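Local coordinates for protein xylan esterase, putative, AXE2C (Cellvibrio japonicus, PDB 2WAA) that removes acetyl groups from acetylated xylan and glucomannan as a family 2 carbohydrate esterase of plant cell wall degradation, at residues I135-D140 with L228-I233. Numbering follows the deposited sequence.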
ATOM      1  N   ILE A 135      -2.828   5.379  -9.119  1.00  7.53           N
ATOM      2  CA  ILE A 135      -1.725   4.459  -9.307  1.00  8.04           C
ATOM      3  C   ILE A 135      -1.993   3.209  -8.437  1.00  7.74           C
ATOM      4  O   ILE A 135      -2.538   3.305  -7.344  1.00  8.44           O
ATOM      5  CB  ILE A 135      -0.445   5.108  -8.831  1.00  7.54           C
ATOM      6  CG1 ILE A 135      -0.126   6.358  -9.682  1.00  7.47           C
ATOM      7  CG2 ILE A 135       0.740   4.125  -8.879  1.00 10.36           C
ATOM      8  CD1 ILE A 135       0.896   7.261  -8.988  1.00 12.73           C
ATOM      9  N   LEU A 136      -1.554   2.073  -8.944  1.00  8.08           N
ATOM     10  CA  LEU A 136      -1.526   0.804  -8.227  1.00  6.77           C
ATOM     11  C   LEU A 136      -0.046   0.372  -8.216  1.00  6.22           C
ATOM     12  O   LEU A 136       0.549   0.240  -9.267  1.00  5.85           O
ATOM     13  CB  LEU A 136      -2.352  -0.233  -9.010  1.00  6.57           C
ATOM     14  CG  LEU A 136      -2.160  -1.685  -8.501  1.00  6.39           C
ATOM     15  CD1 LEU A 136      -2.606  -1.868  -7.042  1.00  8.92           C
ATOM     16  CD2 LEU A 136      -3.025  -2.572  -9.421  1.00  8.70           C
ATOM     17  N   VAL A 137       0.509   0.070  -7.044  1.00  5.68           N
ATOM     18  CA  VAL A 137       1.892  -0.428  -6.948  1.00  6.33           C
ATOM     19  C   VAL A 137       1.826  -1.871  -6.422  1.00  6.34           C
ATOM     20  O   VAL A 137       1.262  -2.121  -5.357  1.00  6.95           O
ATOM     21  CB  VAL A 137       2.735   0.393  -5.988  1.00  5.85           C
ATOM     22  CG1 VAL A 137       4.230  -0.028  -6.068  1.00  7.04           C
ATOM     23  CG2 VAL A 137       2.613   1.906  -6.306  1.00  8.10           C
ATOM     24  N   LEU A 138       2.444  -2.782  -7.160  1.00  6.37           N
ATOM     25  CA  LEU A 138       2.435  -4.227  -6.808  1.00  6.82           C
ATOM     26  C   LEU A 138       3.858  -4.614  -6.389  1.00  7.07           C
ATOM     27  O   LEU A 138       4.843  -4.247  -7.061  1.00  9.08           O
ATOM     28  CB  LEU A 138       2.081  -5.075  -8.029  1.00  6.01           C
ATOM     29  CG  LEU A 138       0.757  -4.713  -8.696  1.00  8.29           C
ATOM     30  CD1 LEU A 138       0.513  -5.480 -10.005  1.00 10.08           C
ATOM     31  CD2 LEU A 138      -0.385  -4.907  -7.733  1.00  8.05           C
ATOM     32  N   GLY A 139       3.999  -5.368  -5.316  1.00  7.84           N
ATOM     33  CA  GLY A 139       5.352  -5.737  -4.958  1.00  7.57           C
ATOM     34  C   GLY A 139       5.474  -6.532  -3.664  1.00  7.29           C
ATOM     35  O   GLY A 139       4.549  -7.208  -3.227  1.00  7.42           O
ATOM     36  N   ASP A 140       6.646  -6.416  -3.073  1.00  7.29           N
ATOM     37  CA  ASP A 140       6.981  -7.153  -1.869  1.00  7.65           C
ATOM     38  C   ASP A 140       7.177  -6.179  -0.696  1.00  8.65           C
ATOM     39  O   ASP A 140       6.592  -5.108  -0.696  1.00  8.57           O
ATOM     40  CB  ASP A 140       8.227  -8.011  -2.162  1.00  6.47           C
ATOM     41  CG  ASP A 140       9.420  -7.187  -2.703  1.00  9.24           C
ATOM     42  OD1 ASP A 140       9.644  -5.996  -2.313  1.00 10.02           O
ATOM     43  OD2 ASP A 140      10.159  -7.742  -3.561  1.00 10.29           O
ATOM     44  N   LEU A 228      -2.088   4.086 -13.849  1.00  7.63           N
ATOM     45  CA  LEU A 228      -0.715   3.550 -13.891  1.00  7.91           C
ATOM     46  C   LEU A 228      -0.570   2.409 -12.889  1.00  8.14           C
ATOM     47  O   LEU A 228      -0.977   2.535 -11.721  1.00  7.47           O
ATOM     48  CB  LEU A 228       0.261   4.641 -13.521  1.00  8.33           C
ATOM     49  CG  LEU A 228       1.671   4.241 -13.074  1.00  8.15           C
ATOM     50  CD1 LEU A 228       2.439   3.676 -14.224  1.00  8.81           C
ATOM     51  CD2 LEU A 228       2.446   5.460 -12.544  1.00  8.06           C
ATOM     52  N   ILE A 229       0.013   1.299 -13.356  1.00  7.01           N
ATOM     53  CA  ILE A 229       0.324   0.170 -12.510  1.00  8.01           C
ATOM     54  C   ILE A 229       1.850  -0.011 -12.514  1.00  7.06           C
ATOM     55  O   ILE A 229       2.473  -0.150 -13.565  1.00  8.94           O
ATOM     56  CB  ILE A 229      -0.337  -1.126 -12.993  1.00  9.06           C
ATOM     57  CG1 ILE A 229      -1.851  -0.916 -13.117  1.00  8.81           C
ATOM     58  CG2 ILE A 229       0.074  -2.312 -12.062  1.00  9.56           C
ATOM     59  CD1 ILE A 229      -2.572  -2.070 -13.644  1.00  9.98           C
ATOM     60  N   ILE A 230       2.443  -0.017 -11.340  1.00  6.05           N
ATOM     61  CA  ILE A 230       3.888  -0.285 -11.255  1.00  6.97           C
ATOM     62  C   ILE A 230       4.044  -1.666 -10.706  1.00  7.51           C
ATOM     63  O   ILE A 230       3.505  -1.943  -9.636  1.00  8.91           O
ATOM     64  CB  ILE A 230       4.537   0.712 -10.279  1.00  6.11           C
ATOM     65  CG1 ILE A 230       4.309   2.130 -10.843  1.00  8.88           C
ATOM     66  CG2 ILE A 230       6.085   0.426 -10.117  1.00  8.97           C
ATOM     67  CD1 ILE A 230       4.558   3.214  -9.846  1.00  8.88           C
ATOM     68  N   SER A 231       4.818  -2.523 -11.374  1.00  7.57           N
ATOM     69  CA  SER A 231       5.089  -3.828 -10.776  1.00  8.57           C
ATOM     70  C   SER A 231       6.567  -3.881 -10.393  1.00  8.91           C
ATOM     71  O   SER A 231       7.418  -3.814 -11.271  1.00  9.39           O
ATOM     72  CB  SER A 231       4.797  -4.930 -11.790  1.00 10.00           C
ATOM     73  OG  SER A 231       5.036  -6.182 -11.160  1.00 11.65           O
ATOM     74  N   ALA A 232       6.847  -3.973  -9.091  1.00  8.90           N
ATOM     75  CA  ALA A 232       8.198  -3.956  -8.516  1.00  8.56           C
ATOM     76  C   ALA A 232       8.469  -5.296  -7.802  1.00  8.69           C
ATOM     77  O   ALA A 232       9.232  -5.340  -6.809  1.00 10.04           O
ATOM     78  CB  ALA A 232       8.280  -2.783  -7.517  1.00  8.77           C
ATOM     79  N   ILE A 233       7.936  -6.396  -8.342  1.00  8.42           N
ATOM     80  CA  ILE A 233       8.091  -7.711  -7.687  1.00  8.17           C
ATOM     81  C   ILE A 233       9.418  -8.304  -8.147  1.00  8.65           C
ATOM     82  O   ILE A 233       9.971  -7.885  -9.188  1.00  9.39           O
ATOM     83  CB  ILE A 233       6.907  -8.643  -8.070  1.00  7.79           C
ATOM     84  CG1 ILE A 233       6.854  -9.871  -7.181  1.00  7.74           C
ATOM     85  CG2 ILE A 233       6.980  -9.032  -9.571  1.00  8.33           C
ATOM     86  CD1 ILE A 233       6.294  -9.530  -5.726  1.00  7.43           C
TER
HETATM   87  O   HOH W   1       8.448  -4.295  -4.160  1.00 10.42           O
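Leu136 and Leu138 bond through both their N and O atoms to segment 228-233. Segments 135-139 and 228-231 run parallel, 14° apart in direction. Leu136 N gives its hydrogen to Leu228 O and Leu136 O takes one from Ile230 N (2.8 Å); Leu138 repeats the pattern between Ile230 O and Ala232 N, the last bond nearly straight at 171°. CA-H...O contacts, such as Ile135 CA to Leu228 O at 3.2 Å, fill in beside these bonds.

On the face of Ile135, Val137, Leu228 and Ile230, the side chains of Ile135 and Leu228 lie side by side, CG1 of Ile135 touching CD2 of Leu228, while Ile135 CG2 meets the tip of Ile230, CD1, at 4.0 Å; helices 167-174 and 319-337 pack on this side. The two strands are neighbours, first and third in chain order, in the 2-1-3-4-5 parallel sheet of the SGNH-type hydrolase domain. On the other face, Ile229 CG2 touches Leu136 CD2. The same Ile229 CG2 lies 3.8 Å from Leu138 CD1. With CG anti to its carbonyl carbon (chi1 -56°), Leu138 leans back over Ile229.

Further along, Ile233 CD1 rests against the Gly139 backbone, 3.7 Å from Gly139 C. A water joins the diverging chains: it accepts from Asp140 N and donates to Asp140 OD1 (2.8 Å) and Ala232 O (3.0 Å). Asp140 OD1 also accepts from Val142 N, across the inferred nucleophile Ser141.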